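Local coordinates for OxyA protein (Actinoplanes teichomyceticus, PDB 5HH3), which probably catalyses a heme-dependent oxidative phenolic coupling that cyclises the peptide precursor of a glycopeptide antibiotic, as a cytochrome P450, at residues S73-Y78 against Q93-E98; I63-S68 against V297-H302; P29-L34 against L56-D61; V278-T283 against A317-F322. All coordinates share one frame; numbering follows the deposited sequence. Where two conformers were deposited one is given.

In the fold
From the N terminus, contact 3 closes first: strand 53-57 comes back against helix 29-37, enclosing strand 40-45. Helix 60-68 then opens contact 2, whose partner, strand 297-299, lies beyond 228 intervening residues. Contact 1, between 73-78 and 93-98, is nested inside that long loop. Contact 4 opens within it too, at the end of helix 274-282, but closes beyond it at 317-322, so contacts 2 and 4 cross. Contacts 2, 3 and 4 touch one another around helix 60-68, where Ile63 packs on Ala57 and Ala317, whereas contact 1 stands apart, its nearest atoms about 7 Å from those of contact 2.

Contact 1: residues S73-Y78 against Q93-E98; sequences SARLLY and QYDPPE
Asp95 turns its carboxylate onto the chain at Ser73-Arg75, and both of its oxygens are used. The shortest bond is from Ser73 OG to Asp95 OD2 at 2.6 Å, made to the syn lone pair of that oxygen. Ala74 N gives a weak, bent bond to Asp95 OD1 (3.3 Å, 144°). Arg75 NE adds a salt bridge to Asp95 OD2 whose hydrogen bond is weak (3.3 Å), with the oxygen at the guanidinium edge while the two planes stand 85° apart. On its way the Arg75 chain passes the backbone of Gln93, CB lying 3.2 Å from Gln93 O.

One shell out, Ser73 OG serves two roles. With OG anti to its backbone N (chi1 165°), it also accepts from Leu76 N at 3.0 Å, a capping bond at the start of the short helix 75-78. Tyr78 follows on that helix and crosses the side chain of Gln93 at about a right angle, ring and amide planes steeply inclined; Gln93 OE1 is buried there without a polar partner in the model. The Tyr78 hydroxyl bonds to His289, a heme-binding residue. The carbonyl of Leu76 meets Asn190 of the second subunit.

The contact thus ties the edge strand 72-73 and helix 75-78 to the loop leading into helix 98-106, which carries the heme-binding residues His99 and Arg103. With one hydroxyl, one backbone N-H and one guanidinium directed at it, the Asp95 carboxylate is probably stabilised in its charged form.

Contact 2: residues I63-S68 against V297-H302; sequences IRQVLS and VRIGDH
Gln65 and Ile299 are the residues of nearest backbone approach, yet their CA atoms stay 8.2 Å apart. Helix 63-68 and strand 297-299 run nearly antiparallel, at 159°, with their axes 10.2 Å from each other, so side chains alone bridge the gap. The strand is half of a small hairpin: Ile299 N bonds to His302 O, and Gly300 makes the turn with positive phi.

Two helix side chains meet Ile299. Gln65 comes from the solvent-facing side, tip to tip with it: the chain is extended, CG anti to the backbone N and CD anti to CA (chi2 175°), so that the amide carbon CD lies 3.9 Å from Ile299 CG1. Gln65 NE2 stands 3.8 Å from Arg298 O, too far for a bond. Deeper in, Val66 crosses Ile299 at about a right angle, and Val66 CG2 presses on Ile299 CD1 at 3.5 Å, tighter than usual for two methyls. That CD1 is carried forward by a straight chain (chi2 -176°).

Behind these groups, Val66 also packs on Val310 and Cys312 of strand 309-312, and Ile299 on Ile304 of the partner strand. The hairpin is therefore held to the helix by dispersion between a few methyl and methylene groups, with the amide of Gln65 meeting Ile299 tip to tip as the polar part of the contact.

Contact 3: residues P29-L34 against L56-D61; sequences PQLRSL and LATGYD
Leu56 meets Leu31 and Leu34 through a single methyl, CD2, which sits 4.0 Å from Leu31 CD1 and 4.1 Å from Leu34 CD1. In both pairs the side chains cross at about a right angle, and the contact is methyl to methyl. Leu56 itself has CG anti to its backbone N. The two helix leucines reach this point by different routes. In Leu31, chi1 -176° sets CG anti to the backbone N, and chi2 (56°) then brings CD1 to the strand, although the CB does not itself face it. Leu34, one helical turn on, has CG anti to its carbonyl carbon instead (chi1 -64°), and its CB already faces the strand. Thr58 CG2 adds a looser contact, 4.3 Å from Leu31 CD1.

The polar side of Thr58 is handled through water. Leu34 O and Thr58 OG1 are 4.4 Å apart, and one water spans them: it donates to Leu34 O at 3.1 Å and lies 2.7 Å from Thr58 OG1.

Around this small cluster, Leu19 of helix 8-19 touches both Leu34 and Leu56, while Leu31 continues onto Leu315 of helix 314-318. Helix 29-37 is thereby seated on the end of strand 53-57, just before Gly59, at the N-cap position of helix 60-68. Dispersion among the leucine methyls holds the join, and the bridging water gives the threonine hydroxyl and a helix carbonyl a shared partner.

Contact 4: residues V278-T283 against A317-F322; sequences VIRYLT and ANRRNF
The guanidinium of Arg319 lies over one face of the Tyr281 ring, the two planes 25° apart. Arg319 NH1 is 3.7 Å above the ring plane, offset toward the rim, and on the other group Tyr281 CE1 sits over one guanidinium face. From there Arg319 NH1 also donates to Tyr281 O, a bent bond (3.0 Å, 132°) made to a lone pair in the carbonyl plane. The guanidinium of Arg280 is used at its edge: NH1 bonds to Asn318 O at 2.9 Å, nearly in the guanidinium plane.

Asn318 points its amide at Thr283, and ND2 donates to Thr283 OG1 at 2.9 Å, almost exactly in the amide plane. Thr283, with positive phi after the helix end, has its OG1 beside the backbone N and donates to Arg280 O at 2.7 Å, approaching from above that carbonyl plane. Asn318 OD1 accepts from Leu339 N, which holds the amide at its other end.

Arg280 NH1 and Arg319 NE are only 4.0 Å apart, but Asp327 forms salt bridges with both arginines. Arg280 pairs further with Glu277; these two match the ExxR motif of cytochrome P450 enzymes, and Arg333 is nearby. Asp327, with Glu277 on Arg280, probably offsets the repulsion, letting two buried cations join the end of helix 274-282 to the turn after helix 314-318.

Contact 1: residues S73-Y78 against Q93-E98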
# COMPACT_ATOMS: atom_id res chain seq x y z
N SER B 73 6.58 2.71 17.69
CA SER B 73 5.16 3.08 17.64
C SER B 73 4.48 2.32 16.52
O SER B 73 5.00 2.24 15.42
CB SER B 73 4.99 4.58 17.38
OG SER B 73 3.65 4.89 16.98
N ALA B 74 3.31 1.78 16.82
CA ALA B 74 2.44 1.17 15.82
C ALA B 74 1.58 2.23 15.07
O ALA B 74 1.37 2.16 13.86
CB ALA B 74 1.55 0.15 16.52
N ARG B 75 1.15 3.22 15.82
CA ARG B 75 0.26 4.30 15.36
C ARG B 75 0.85 5.20 14.28
O ARG B 75 0.14 5.60 13.35
CB ARG B 75 -0.08 5.16 16.56
CG ARG B 75 -1.01 6.35 16.31
CD ARG B 75 -1.20 7.07 17.64
NE ARG B 75 0.08 7.53 18.21
CZ ARG B 75 0.69 8.69 17.94
NH1 ARG B 75 0.17 9.57 17.08
NH2 ARG B 75 1.85 8.99 18.53
N LEU B 76 2.13 5.53 14.42
CA LEU B 76 2.77 6.48 13.52
C LEU B 76 3.00 5.97 12.08
O LEU B 76 3.22 6.79 11.17
CB LEU B 76 4.11 6.97 14.10
CG LEU B 76 4.07 7.96 15.27
CD1 LEU B 76 5.51 8.17 15.71
CD2 LEU B 76 3.40 9.30 14.94
N LEU B 77 2.97 4.65 11.87
CA LEU B 77 3.15 4.12 10.52
C LEU B 77 1.89 4.34 9.71
O LEU B 77 1.89 5.07 8.71
CB LEU B 77 3.50 2.63 10.51
CG LEU B 77 3.84 2.13 9.10
CD1 LEU B 77 5.19 1.47 9.12
CD2 LEU B 77 2.76 1.22 8.51
N TYR B 78 0.80 3.75 10.18
CA TYR B 78 -0.45 3.77 9.45
C TYR B 78 -1.05 5.17 9.32
O TYR B 78 -1.81 5.42 8.39
CB TYR B 78 -1.44 2.78 10.06
CG TYR B 78 -1.08 1.33 9.76
CD1 TYR B 78 -1.23 0.79 8.47
CD2 TYR B 78 -0.57 0.49 10.77
CE1 TYR B 78 -0.90 -0.54 8.20
CE2 TYR B 78 -0.24 -0.84 10.51
CZ TYR B 78 -0.40 -1.35 9.24
OH TYR B 78 -0.06 -2.66 9.01
N GLN B 93 -3.43 -0.09 16.26
CA GLN B 93 -3.21 1.30 15.86
C GLN B 93 -2.99 2.28 17.03
O GLN B 93 -2.79 3.46 16.80
CB GLN B 93 -4.40 1.81 15.02
CG GLN B 93 -4.69 0.98 13.77
CD GLN B 93 -3.87 1.40 12.56
OE1 GLN B 93 -2.64 1.33 12.58
NE2 GLN B 93 -4.55 1.84 11.49
N TYR B 94 -3.03 1.80 18.28
CA TYR B 94 -2.87 2.67 19.45
C TYR B 94 -1.51 2.51 20.17
O TYR B 94 -0.98 1.41 20.29
CB TYR B 94 -4.00 2.42 20.44
CG TYR B 94 -5.35 2.98 20.02
CD1 TYR B 94 -5.51 4.35 19.76
CD2 TYR B 94 -6.48 2.16 19.93
CE1 TYR B 94 -6.74 4.89 19.40
CE2 TYR B 94 -7.73 2.69 19.57
CZ TYR B 94 -7.85 4.05 19.30
OH TYR B 94 -9.07 4.60 18.94
N ASP B 95 -0.99 3.62 20.67
CA ASP B 95 0.14 3.64 21.59
C ASP B 95 -0.39 3.93 22.98
O ASP B 95 -1.50 4.45 23.10
CB ASP B 95 1.15 4.72 21.18
CG ASP B 95 1.86 4.39 19.87
OD1 ASP B 95 1.96 3.21 19.52
OD2 ASP B 95 2.33 5.32 19.19
N PRO B 96 0.42 3.63 24.03
CA PRO B 96 0.03 4.09 25.38
C PRO B 96 -0.08 5.62 25.39
O PRO B 96 0.64 6.26 24.65
CB PRO B 96 1.18 3.62 26.28
CG PRO B 96 1.84 2.52 25.50
CD PRO B 96 1.69 2.87 24.05
N PRO B 97 -0.97 6.22 26.18
CA PRO B 97 -1.84 5.58 27.13
C PRO B 97 -3.15 5.05 26.54
O PRO B 97 -3.82 4.29 27.24
CB PRO B 97 -2.14 6.70 28.11
CG PRO B 97 -2.21 7.91 27.23
CD PRO B 97 -1.20 7.68 26.14
N GLU B 98 -3.52 5.41 25.30
CA GLU B 98 -4.82 4.97 24.74
C GLU B 98 -4.89 3.46 24.61
O GLU B 98 -5.90 2.84 24.94
CB GLU B 98 -5.12 5.62 23.37
CG GLU B 98 -5.33 7.13 23.41
CD GLU B 98 -4.06 7.95 23.17
OE1 GLU B 98 -2.92 7.44 23.21
OE2 GLU B 98 -4.19 9.16 22.97

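Contact 2: residues I63-S68 against V297-H302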
# COMPACT_ATOMS: atom_id res chain seq x y z
N ILE B 63 13.90 -9.67 17.69
CA ILE B 63 12.46 -9.45 17.56
C ILE B 63 11.85 -9.18 18.95
O ILE B 63 11.03 -8.28 19.09
CB ILE B 63 11.74 -10.62 16.87
CG1 ILE B 63 12.08 -10.61 15.37
CG2 ILE B 63 10.23 -10.54 17.08
CD1 ILE B 63 11.71 -11.91 14.66
N ARG B 64 12.25 -9.93 19.97
CA ARG B 64 11.77 -9.67 21.33
C ARG B 64 12.21 -8.28 21.83
O ARG B 64 11.45 -7.58 22.51
CB ARG B 64 12.22 -10.75 22.30
CG ARG B 64 11.52 -12.08 22.04
CD ARG B 64 12.22 -13.23 22.75
NE ARG B 64 12.26 -13.01 24.18
CZ ARG B 64 11.49 -13.59 25.11
NH1 ARG B 64 10.54 -14.49 24.80
NH2 ARG B 64 11.68 -13.27 26.40
N GLN B 65 13.41 -7.87 21.47
CA GLN B 65 13.88 -6.52 21.77
C GLN B 65 13.02 -5.45 21.10
O GLN B 65 12.60 -4.49 21.74
CB GLN B 65 15.33 -6.36 21.35
CG GLN B 65 15.94 -5.08 21.81
CD GLN B 65 17.43 -4.97 21.47
OE1 GLN B 65 18.05 -5.93 20.95
NE2 GLN B 65 18.00 -3.82 21.77
N VAL B 66 12.78 -5.60 19.80
CA VAL B 66 12.01 -4.61 19.05
C VAL B 66 10.60 -4.48 19.64
O VAL B 66 10.12 -3.35 19.87
CB VAL B 66 11.94 -4.97 17.57
CG1 VAL B 66 10.86 -4.16 16.84
CG2 VAL B 66 13.30 -4.74 16.93
N LEU B 67 9.96 -5.62 19.87
CA LEU B 67 8.55 -5.64 20.25
C LEU B 67 8.29 -5.32 21.71
O LEU B 67 7.16 -4.94 22.04
CB LEU B 67 7.90 -7.00 19.91
CG LEU B 67 7.79 -7.38 18.42
CD1 LEU B 67 7.30 -8.81 18.29
CD2 LEU B 67 6.86 -6.46 17.64
N SER B 68 9.30 -5.45 22.59
CA SER B 68 9.15 -5.06 23.99
C SER B 68 9.65 -3.64 24.26
O SER B 68 9.50 -3.15 25.37
CB SER B 68 9.86 -6.04 24.93
OG SER B 68 11.25 -5.99 24.68
N VAL B 297 18.01 3.36 17.86
CA VAL B 297 18.29 2.16 18.64
C VAL B 297 19.29 1.26 17.90
O VAL B 297 19.16 1.02 16.69
CB VAL B 297 16.98 1.42 19.00
CG1 VAL B 297 16.18 1.08 17.78
CG2 VAL B 297 17.23 0.16 19.83
N ARG B 298 20.28 0.79 18.64
CA ARG B 298 21.25 -0.19 18.16
C ARG B 298 20.68 -1.59 18.34
O ARG B 298 20.33 -1.96 19.44
CB ARG B 298 22.55 -0.10 18.94
CG ARG B 298 23.29 1.17 18.66
CD ARG B 298 24.77 1.08 19.00
NE ARG B 298 25.44 2.13 18.26
CZ ARG B 298 25.77 2.06 16.97
NH1 ARG B 298 25.55 0.97 16.24
NH2 ARG B 298 26.35 3.11 16.41
N ILE B 299 20.57 -2.32 17.24
CA ILE B 299 20.07 -3.70 17.26
C ILE B 299 20.86 -4.49 16.23
O ILE B 299 21.06 -4.04 15.11
CB ILE B 299 18.58 -3.81 16.93
CG1 ILE B 299 17.78 -3.13 18.04
CG2 ILE B 299 18.17 -5.28 16.78
CD1 ILE B 299 16.29 -3.24 17.92
N GLY B 300 21.24 -5.70 16.62
CA GLY B 300 22.25 -6.45 15.90
C GLY B 300 23.49 -5.56 15.89
O GLY B 300 23.88 -4.95 16.91
N ASP B 301 24.04 -5.44 14.70
CA ASP B 301 25.21 -4.63 14.45
C ASP B 301 24.77 -3.49 13.50
O ASP B 301 25.45 -3.20 12.51
CB ASP B 301 26.25 -5.55 13.81
CG ASP B 301 27.54 -4.85 13.50
OD1 ASP B 301 27.97 -3.99 14.31
OD2 ASP B 301 28.11 -5.15 12.42
N HIS B 302 23.61 -2.88 13.81
CA HIS B 302 23.00 -1.84 12.99
C HIS B 302 22.45 -0.72 13.84
O HIS B 302 22.07 -0.94 14.98
CB HIS B 302 21.85 -2.43 12.16
CG HIS B 302 22.29 -3.17 10.95
ND1 HIS B 302 22.93 -2.56 9.89
CD2 HIS B 302 22.19 -4.48 10.61
CE1 HIS B 302 23.21 -3.45 8.96
NE2 HIS B 302 22.77 -4.63 9.37

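Contact 3: residues P29-L34 against L56-D61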
# COMPACT_ATOMS: atom_id res chain seq x y z
N PRO B 29 12.90 -19.45 -0.33
CA PRO B 29 14.35 -19.23 -0.37
C PRO B 29 14.82 -17.81 -0.06
O PRO B 29 15.88 -17.63 0.52
CB PRO B 29 14.70 -19.58 -1.82
CG PRO B 29 13.74 -20.66 -2.16
CD PRO B 29 12.45 -20.27 -1.47
N GLN B 30 14.01 -16.82 -0.43
CA GLN B 30 14.38 -15.41 -0.31
C GLN B 30 14.40 -14.98 1.16
O GLN B 30 15.27 -14.21 1.57
CB GLN B 30 13.39 -14.54 -1.10
CG GLN B 30 13.46 -14.66 -2.62
CD GLN B 30 12.84 -15.93 -3.23
OE1 GLN B 30 12.12 -16.71 -2.57
NE2 GLN B 30 13.13 -16.14 -4.52
N LEU B 31 13.47 -15.49 1.95
CA LEU B 31 13.50 -15.25 3.40
C LEU B 31 14.64 -16.04 4.08
O LEU B 31 15.31 -15.51 4.97
CB LEU B 31 12.17 -15.62 4.06
CG LEU B 31 12.05 -15.32 5.55
CD1 LEU B 31 12.32 -13.87 5.86
CD2 LEU B 31 10.70 -15.73 6.10
N ARG B 32 14.82 -17.29 3.67
CA ARG B 32 15.91 -18.15 4.15
C ARG B 32 17.26 -17.42 4.01
O ARG B 32 18.07 -17.42 4.92
CB ARG B 32 15.92 -19.47 3.37
CG ARG B 32 16.31 -20.72 4.15
CD ARG B 32 15.86 -21.98 3.40
NE ARG B 32 16.44 -22.08 2.06
CZ ARG B 32 15.96 -22.82 1.07
NH1 ARG B 32 14.87 -23.54 1.23
NH2 ARG B 32 16.57 -22.82 -0.11
N SER B 33 17.47 -16.78 2.85
CA SER B 33 18.69 -16.06 2.59
C SER B 33 18.90 -14.88 3.53
O SER B 33 20.00 -14.68 4.07
CB SER B 33 18.74 -15.61 1.12
OG SER B 33 19.93 -14.90 0.88
N LEU B 34 17.84 -14.11 3.77
CA LEU B 34 17.91 -12.98 4.68
C LEU B 34 18.15 -13.44 6.11
O LEU B 34 18.95 -12.84 6.83
CB LEU B 34 16.65 -12.09 4.58
CG LEU B 34 16.47 -11.42 3.20
CD1 LEU B 34 15.12 -10.70 3.15
CD2 LEU B 34 17.60 -10.44 2.88
N LEU B 56 13.78 -5.44 8.28
CA LEU B 56 13.14 -6.70 8.63
C LEU B 56 13.96 -7.34 9.73
O LEU B 56 15.14 -7.58 9.52
CB LEU B 56 13.11 -7.64 7.42
CG LEU B 56 12.48 -9.02 7.60
CD1 LEU B 56 10.96 -8.89 7.71
CD2 LEU B 56 12.84 -9.92 6.43
N ALA B 57 13.34 -7.62 10.87
CA ALA B 57 13.98 -8.33 11.99
C ALA B 57 13.60 -9.80 11.89
O ALA B 57 12.41 -10.11 11.85
CB ALA B 57 13.52 -7.78 13.34
N THR B 58 14.60 -10.67 11.83
CA THR B 58 14.42 -12.11 11.74
C THR B 58 14.97 -12.89 12.95
O THR B 58 14.56 -14.03 13.16
CB THR B 58 15.10 -12.69 10.46
OG1 THR B 58 16.49 -12.37 10.45
CG2 THR B 58 14.47 -12.15 9.19
N GLY B 59 15.92 -12.29 13.70
CA GLY B 59 16.51 -12.92 14.87
C GLY B 59 15.53 -12.95 16.03
O GLY B 59 14.84 -11.95 16.30
N TYR B 60 15.48 -14.09 16.71
CA TYR B 60 14.54 -14.33 17.82
C TYR B 60 14.64 -13.29 18.93
O TYR B 60 13.64 -12.67 19.33
CB TYR B 60 14.77 -15.74 18.43
CG TYR B 60 13.61 -16.29 19.21
CD1 TYR B 60 13.45 -16.04 20.58
CD2 TYR B 60 12.68 -17.09 18.59
CE1 TYR B 60 12.36 -16.56 21.29
CE2 TYR B 60 11.59 -17.62 19.27
CZ TYR B 60 11.44 -17.36 20.62
OH TYR B 60 10.35 -17.93 21.24
N ASP B 61 15.85 -13.08 19.43
CA ASP B 61 16.06 -12.15 20.52
C ASP B 61 15.91 -10.70 20.08
O ASP B 61 15.44 -9.87 20.85
CB ASP B 61 17.42 -12.35 21.18
CG ASP B 61 17.52 -13.69 21.88
OD1 ASP B 61 16.52 -14.22 22.40
OD2 ASP B 61 18.64 -14.21 21.93
O HOH W 1 17.35 -10.76 8.40

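Contact 4: residues V278-T283 against A317-F322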
# COMPACT_ATOMS: atom_id res chain seq x y z
N VAL B 278 2.83 -27.40 17.10
CA VAL B 278 1.99 -27.22 15.92
C VAL B 278 1.95 -25.74 15.56
O VAL B 278 2.10 -25.38 14.40
CB VAL B 278 0.56 -27.75 16.12
CG1 VAL B 278 -0.32 -27.46 14.91
CG2 VAL B 278 0.58 -29.25 16.37
N ILE B 279 1.76 -24.90 16.58
CA ILE B 279 1.75 -23.44 16.39
C ILE B 279 3.11 -22.92 15.88
O ILE B 279 3.15 -22.13 14.93
CB ILE B 279 1.33 -22.70 17.68
CG1 ILE B 279 -0.17 -22.94 17.95
CG2 ILE B 279 1.63 -21.22 17.55
CD1 ILE B 279 -0.66 -22.57 19.34
N ARG B 280 4.20 -23.35 16.50
CA ARG B 280 5.55 -22.98 16.05
C ARG B 280 5.79 -23.31 14.57
O ARG B 280 6.25 -22.47 13.80
CB ARG B 280 6.65 -23.69 16.86
CG ARG B 280 8.08 -23.27 16.48
CD ARG B 280 9.12 -24.27 16.93
NE ARG B 280 9.03 -25.54 16.21
CZ ARG B 280 9.58 -25.81 15.02
NH1 ARG B 280 10.29 -24.90 14.35
NH2 ARG B 280 9.42 -27.01 14.49
N TYR B 281 5.49 -24.55 14.21
CA TYR B 281 5.76 -25.04 12.86
C TYR B 281 4.90 -24.33 11.83
O TYR B 281 5.41 -23.91 10.81
CB TYR B 281 5.55 -26.55 12.78
CG TYR B 281 5.95 -27.17 11.46
CD1 TYR B 281 7.29 -27.30 11.12
CD2 TYR B 281 5.00 -27.59 10.55
CE1 TYR B 281 7.68 -27.87 9.91
CE2 TYR B 281 5.36 -28.15 9.34
CZ TYR B 281 6.70 -28.30 9.03
OH TYR B 281 7.05 -28.86 7.85
N LEU B 282 3.61 -24.17 12.10
CA LEU B 282 2.70 -23.56 11.13
C LEU B 282 2.84 -22.05 10.98
O LEU B 282 2.76 -21.53 9.86
CB LEU B 282 1.23 -23.90 11.44
CG LEU B 282 0.82 -25.37 11.29
CD1 LEU B 282 -0.67 -25.51 11.56
CD2 LEU B 282 1.17 -25.89 9.91
N THR B 283 2.99 -21.35 12.11
CA THR B 283 3.12 -19.87 12.16
C THR B 283 2.24 -19.17 11.12
O THR B 283 2.75 -18.61 10.14
CB THR B 283 4.60 -19.42 12.03
OG1 THR B 283 5.37 -20.06 13.06
CG2 THR B 283 4.74 -17.90 12.18
N ALA B 317 11.59 -16.27 13.19
CA ALA B 317 11.92 -16.60 14.57
C ALA B 317 11.54 -18.03 14.93
O ALA B 317 12.32 -18.74 15.57
CB ALA B 317 11.19 -15.66 15.52
N ASN B 318 10.34 -18.43 14.52
CA ASN B 318 9.77 -19.73 14.88
C ASN B 318 10.42 -20.89 14.12
O ASN B 318 10.49 -22.01 14.65
CB ASN B 318 8.27 -19.72 14.64
CG ASN B 318 7.54 -18.78 15.57
OD1 ASN B 318 8.13 -18.24 16.51
ND2 ASN B 318 6.25 -18.60 15.35
N ARG B 319 10.88 -20.59 12.90
CA ARG B 319 11.51 -21.55 12.03
C ARG B 319 13.02 -21.24 11.84
O ARG B 319 13.59 -21.51 10.79
CB ARG B 319 10.77 -21.56 10.70
CG ARG B 319 9.25 -21.82 10.81
CD ARG B 319 8.93 -23.18 11.40
NE ARG B 319 9.50 -24.17 10.50
CZ ARG B 319 8.96 -24.57 9.36
NH1 ARG B 319 7.74 -24.19 8.99
NH2 ARG B 319 9.64 -25.41 8.59
N ARG B 320 13.66 -20.73 12.90
CA ARG B 320 15.01 -20.16 12.80
C ARG B 320 16.07 -21.17 12.40
O ARG B 320 17.09 -20.79 11.80
CB ARG B 320 15.40 -19.47 14.10
CG ARG B 320 15.68 -20.41 15.28
CD ARG B 320 15.89 -19.58 16.54
NE ARG B 320 15.61 -20.29 17.78
CZ ARG B 320 14.39 -20.67 18.20
NH1 ARG B 320 13.29 -20.47 17.45
NH2 ARG B 320 14.26 -21.28 19.37
N ASN B 321 15.86 -22.44 12.72
CA ASN B 321 16.81 -23.50 12.35
C ASN B 321 16.50 -24.21 11.02
O ASN B 321 17.20 -25.13 10.66
CB ASN B 321 16.95 -24.51 13.51
CG ASN B 321 17.56 -23.88 14.76
OD1 ASN B 321 18.53 -23.13 14.67
ND2 ASN B 321 16.99 -24.16 15.91
N PHE B 322 15.48 -23.78 10.28
CA PHE B 322 15.21 -24.31 8.93
C PHE B 322 16.45 -24.10 8.04
O PHE B 322 17.01 -23.03 8.11
CB PHE B 322 14.02 -23.56 8.31
CG PHE B 322 13.57 -24.11 6.98
CD1 PHE B 322 12.91 -25.34 6.92
CD2 PHE B 322 13.83 -23.44 5.79
CE1 PHE B 322 12.51 -25.87 5.70
CE2 PHE B 322 13.43 -23.98 4.57
CZ PHE B 322 12.77 -25.18 4.52